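Local coordinates for protein 4-hydroxybutyrate coenzyme A transferase (Shewanella oneidensis, PDB 2OAS) that probably transfers coenzyme A between acyl-CoA and a carboxylic acid such as 4-hydroxybutyrate or acetate, and binds CoA, at residues L219-V230 / L242-K253. Sequence-based numbering, arbitrary orientation.
Sequences LSCLTGHKDLGV and LVEKGVINNTKK
Leu228 and Ile248 form a single beta bridge that ties strand 229-230 of the mixed sheet to the loop after helix 237-244. A Schellman motif ends that helix, with Gly246 at positive phi. Leu228 N donates to Val247 O at 3.0 Å. Leu228 O in turn grips two successive amides, Asn249 N and Asn250 N. Asn249 N approaches nearly along the C=O axis, while Asn250 N is tilted 35° from the carbonyl plane.

At the outer end, Asn249 ND2 reaches Asp227 OD1 at 2.8 Å. The carboxylate uses its anti lone pair, and its plane is turned 43° from the amide. Asn249 CG sits between its backbone N and carbonyl carbon (chi1 55°), which brings the amide end up beside Asp227 CA and lets OD1 accept from Thr251 N in an Asx turn. An alanine here would probably leave Asp227 OD1 without its amide donor and the Thr251 turn without its acceptor.

The apolar side is made by branched side chains. Leu219 CD2, at the end of helix 213-220, meets Leu242 CD2 at 3.5 Å. Val247 CG1 is anti to its backbone N (chi1 -175°) and touches the carbonyl oxygens of both Leu222 and His225. It also lies 3.8 Å from Leu228 CD2, the two side chains pointing the same way. Ile248 and Val230 cross at an angle, with CD1 of Ile248 3.7 Å from CG2 of Val230, and both side chains touch Ile239 and Leu260.

Val230 stands back from the CoA site, its side chain about 10 Å from that of Glu233, the residue that binds CoA covalently. Its backbone is held at both ends. Lys253 NZ, also bonded to Lys259 O, donates to Val230 O from above the carbonyl plane. Asn250 OD1 accepts from Val230 N at 2.7 Å.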
loop_
_atom_site.group_PDB
_atom_site.type_symbol
_atom_site.label_atom_id
_atom_site.label_comp_id
_atom_site.label_asym_id
_atom_site.label_seq_id
_atom_site.Cartn_x
_atom_site.Cartn_y
_atom_site.Cartn_z
ATOM N N LEU A 219 -16.736 20.206 -4.285
ATOM C CA LEU A 219 -16.353 21.498 -3.729
ATOM C C LEU A 219 -17.524 22.458 -3.705
ATOM O O LEU A 219 -17.661 23.258 -2.783
ATOM C CB LEU A 219 -15.202 22.085 -4.535
ATOM C CG LEU A 219 -13.908 21.290 -4.355
ATOM C CD1 LEU A 219 -12.908 21.689 -5.411
ATOM C CD2 LEU A 219 -13.352 21.539 -2.963
ATOM N N SER A 220 -18.379 22.379 -4.711
ATOM C CA SER A 220 -19.534 23.253 -4.756
ATOM C C SER A 220 -20.529 22.935 -3.641
ATOM O O SER A 220 -21.358 23.771 -3.295
ATOM C CB SER A 220 -20.214 23.150 -6.120
ATOM O OG SER A 220 -20.487 21.805 -6.462
ATOM N N CYS A 221 -20.443 21.735 -3.068
ATOM C CA CYS A 221 -21.345 21.349 -1.988
ATOM C C CYS A 221 -20.723 21.554 -0.613
ATOM O O CYS A 221 -21.314 21.171 0.396
ATOM C CB CYS A 221 -21.768 19.891 -2.135
ATOM S SG CYS A 221 -22.508 19.464 -3.760
ATOM N N LEU A 222 -19.537 22.156 -0.572
ATOM C CA LEU A 222 -18.855 22.396 0.695
ATOM C C LEU A 222 -18.911 23.853 1.106
ATOM O O LEU A 222 -18.326 24.241 2.121
ATOM C CB LEU A 222 -17.389 21.968 0.597
ATOM C CG LEU A 222 -16.970 20.576 1.073
ATOM C CD1 LEU A 222 -17.869 19.524 0.466
ATOM C CD2 LEU A 222 -15.521 20.309 0.684
ATOM N N THR A 223 -19.615 24.664 0.321
ATOM C CA THR A 223 -19.731 26.094 0.598
ATOM C C THR A 223 -20.428 26.372 1.925
ATOM O O THR A 223 -20.581 27.527 2.323
ATOM C CB THR A 223 -20.493 26.835 -0.531
ATOM O OG1 THR A 223 -21.832 26.338 -0.628
ATOM C CG2 THR A 223 -19.787 26.642 -1.868
ATOM N N GLY A 224 -20.849 25.305 2.599
ATOM C CA GLY A 224 -21.517 25.448 3.875
ATOM C C GLY A 224 -20.649 25.027 5.048
ATOM O O GLY A 224 -20.967 25.327 6.198
ATOM N N HIS A 225 -19.550 24.330 4.766
ATOM C CA HIS A 225 -18.657 23.884 5.825
ATOM C C HIS A 225 -17.769 25.028 6.303
ATOM O O HIS A 225 -17.903 26.154 5.839
ATOM C CB HIS A 225 -17.793 22.723 5.338
ATOM C CG HIS A 225 -18.565 21.475 5.035
ATOM N ND1 HIS A 225 -19.513 21.408 4.036
ATOM C CD2 HIS A 225 -18.529 20.246 5.602
ATOM C CE1 HIS A 225 -20.026 20.190 4.001
ATOM N NE2 HIS A 225 -19.446 19.466 4.943
ATOM N N LYS A 226 -16.865 24.732 7.230
ATOM C CA LYS A 226 -15.954 25.738 7.762
ATOM C C LYS A 226 -14.723 25.133 8.414
ATOM O O LYS A 226 -14.736 23.987 8.856
ATOM C CB LYS A 226 -16.673 26.650 8.758
ATOM C CG LYS A 226 -17.724 25.956 9.606
ATOM C CD LYS A 226 -18.397 26.917 10.593
ATOM C CE LYS A 226 -18.842 28.230 9.931
ATOM N NZ LYS A 226 -19.802 28.029 8.810
ATOM N N ASP A 227 -13.661 25.925 8.456
ATOM C CA ASP A 227 -12.382 25.528 9.038
ATOM C C ASP A 227 -11.776 24.333 8.329
ATOM O O ASP A 227 -11.078 23.524 8.939
ATOM C CB ASP A 227 -12.521 25.207 10.524
ATOM C CG ASP A 227 -13.097 26.359 11.313
ATOM O OD1 ASP A 227 -12.836 27.524 10.941
ATOM O OD2 ASP A 227 -13.798 26.095 12.311
ATOM N N LEU A 228 -12.055 24.222 7.036
ATOM C CA LEU A 228 -11.518 23.134 6.247
ATOM C C LEU A 228 -10.052 23.390 5.936
ATOM O O LEU A 228 -9.642 24.532 5.738
ATOM C CB LEU A 228 -12.304 22.990 4.953
ATOM C CG LEU A 228 -13.400 21.921 4.899
ATOM C CD1 LEU A 228 -14.155 21.844 6.212
ATOM C CD2 LEU A 228 -14.336 22.251 3.739
ATOM N N GLY A 229 -9.264 22.323 5.903
ATOM C CA GLY A 229 -7.855 22.457 5.603
ATOM C C GLY A 229 -7.531 21.870 4.246
ATOM O O GLY A 229 -8.381 21.253 3.610
ATOM N N VAL A 230 -6.297 22.057 3.800
ATOM C CA VAL A 230 -5.874 21.544 2.506
ATOM C C VAL A 230 -4.439 20.998 2.542
ATOM O O VAL A 230 -3.496 21.711 2.880
ATOM C CB VAL A 230 -5.991 22.661 1.412
ATOM C CG1 VAL A 230 -5.289 22.237 0.140
ATOM C CG2 VAL A 230 -7.454 22.971 1.132
ATOM N N LEU A 242 -13.514 28.227 -2.500
ATOM C CA LEU A 242 -13.842 27.977 -1.101
ATOM C C LEU A 242 -12.942 28.803 -0.193
ATOM O O LEU A 242 -13.294 29.111 0.947
ATOM C CB LEU A 242 -13.696 26.484 -0.777
ATOM C CG LEU A 242 -14.932 25.592 -0.996
ATOM C CD1 LEU A 242 -15.547 25.857 -2.349
ATOM C CD2 LEU A 242 -14.545 24.128 -0.851
ATOM N N VAL A 243 -11.775 29.162 -0.700
ATOM C CA VAL A 243 -10.859 29.961 0.077
ATOM C C VAL A 243 -11.416 31.369 0.204
ATOM O O VAL A 243 -11.462 31.925 1.303
ATOM C CB VAL A 243 -9.465 30.015 -0.585
ATOM C CG1 VAL A 243 -8.557 30.980 0.165
ATOM C CG2 VAL A 243 -8.866 28.609 -0.601
ATOM N N GLU A 244 -11.868 31.936 -0.910
ATOM C CA GLU A 244 -12.399 33.290 -0.873
ATOM C C GLU A 244 -13.726 33.347 -0.121
ATOM O O GLU A 244 -14.208 34.425 0.234
ATOM C CB GLU A 244 -12.541 33.842 -2.300
ATOM C CG GLU A 244 -13.249 32.919 -3.278
ATOM C CD GLU A 244 -12.979 33.263 -4.755
ATOM O OE1 GLU A 244 -13.977 33.364 -5.527
ATOM O OE2 GLU A 244 -11.778 33.414 -5.142
ATOM N N LYS A 245 -14.286 32.176 0.154
ATOM C CA LYS A 245 -15.535 32.065 0.892
ATOM C C LYS A 245 -15.257 31.900 2.385
ATOM O O LYS A 245 -16.179 31.895 3.193
ATOM C CB LYS A 245 -16.344 30.864 0.379
ATOM C CG LYS A 245 -17.618 31.237 -0.360
ATOM C CD LYS A 245 -17.322 32.205 -1.490
ATOM C CE LYS A 245 -18.580 32.937 -1.966
ATOM N NZ LYS A 245 -18.262 34.061 -2.918
ATOM N N GLY A 246 -13.986 31.755 2.754
ATOM C CA GLY A 246 -13.645 31.594 4.158
ATOM C C GLY A 246 -13.846 30.176 4.665
ATOM O O GLY A 246 -13.500 29.863 5.802
ATOM N N VAL A 247 -14.393 29.311 3.813
ATOM C CA VAL A 247 -14.648 27.917 4.180
ATOM C C VAL A 247 -13.355 27.178 4.495
ATOM O O VAL A 247 -13.328 26.286 5.336
ATOM C CB VAL A 247 -15.373 27.176 3.040
ATOM C CG1 VAL A 247 -15.732 25.771 3.474
ATOM C CG2 VAL A 247 -16.614 27.933 2.642
ATOM N N ILE A 248 -12.285 27.551 3.801
ATOM C CA ILE A 248 -10.965 26.945 3.996
ATOM C C ILE A 248 -10.044 27.947 4.698
ATOM O O ILE A 248 -9.904 29.086 4.247
ATOM C CB ILE A 248 -10.340 26.559 2.634
ATOM C CG1 ILE A 248 -11.092 25.369 2.034
ATOM C CG2 ILE A 248 -8.876 26.250 2.790
ATOM C CD1 ILE A 248 -10.580 24.947 0.680
ATOM N N ASN A 249 -9.425 27.525 5.795
ATOM C CA ASN A 249 -8.508 28.387 6.543
ATOM C C ASN A 249 -7.358 27.614 7.176
ATOM O O ASN A 249 -6.531 28.188 7.876
ATOM C CB ASN A 249 -9.265 29.151 7.620
ATOM C CG ASN A 249 -10.026 28.236 8.541
ATOM O OD1 ASN A 249 -9.499 27.221 8.983
ATOM N ND2 ASN A 249 -11.270 28.590 8.843
ATOM N N ASN A 250 -7.317 26.308 6.947
ATOM C CA ASN A 250 -6.229 25.489 7.465
ATOM C C ASN A 250 -5.955 25.683 8.950
ATOM O O ASN A 250 -4.838 25.454 9.430
ATOM C CB ASN A 250 -4.956 25.788 6.662
ATOM C CG ASN A 250 -5.150 25.566 5.178
ATOM O OD1 ASN A 250 -5.471 24.457 4.748
ATOM N ND2 ASN A 250 -4.965 26.614 4.389
ATOM N N THR A 251 -6.980 26.088 9.676
ATOM C CA THR A 251 -6.848 26.318 11.104
ATOM C C THR A 251 -6.740 25.032 11.921
ATOM O O THR A 251 -6.125 25.022 12.984
ATOM C CB THR A 251 -8.043 27.138 11.622
ATOM O OG1 THR A 251 -7.998 28.450 11.056
ATOM C CG2 THR A 251 -7.997 27.242 13.135
ATOM N N LYS A 252 -7.326 23.949 11.421
ATOM C CA LYS A 252 -7.309 22.687 12.154
ATOM C C LYS A 252 -6.210 21.695 11.795
ATOM O O LYS A 252 -6.214 20.562 12.270
ATOM C CB LYS A 252 -8.678 22.017 12.037
ATOM C CG LYS A 252 -9.810 22.887 12.552
ATOM C CD LYS A 252 -9.483 23.398 13.950
ATOM C CE LYS A 252 -10.397 24.534 14.369
ATOM N NZ LYS A 252 -9.941 25.151 15.655
ATOM N N LYS A 253 -5.260 22.123 10.968
ATOM C CA LYS A 253 -4.148 21.260 10.580
ATOM C C LYS A 253 -3.035 21.349 11.619
ATOM O O LYS A 253 -2.949 22.328 12.358
ATOM C CB LYS A 253 -3.594 21.676 9.217
ATOM C CG LYS A 253 -4.545 21.464 8.029
ATOM C CD LYS A 253 -3.753 21.381 6.709
ATOM C CE LYS A 253 -2.859 22.608 6.496
ATOM N NZ LYS A 253 -2.021 22.585 5.262
HETATM O O HOH W 1 -8.739 23.055 8.638
#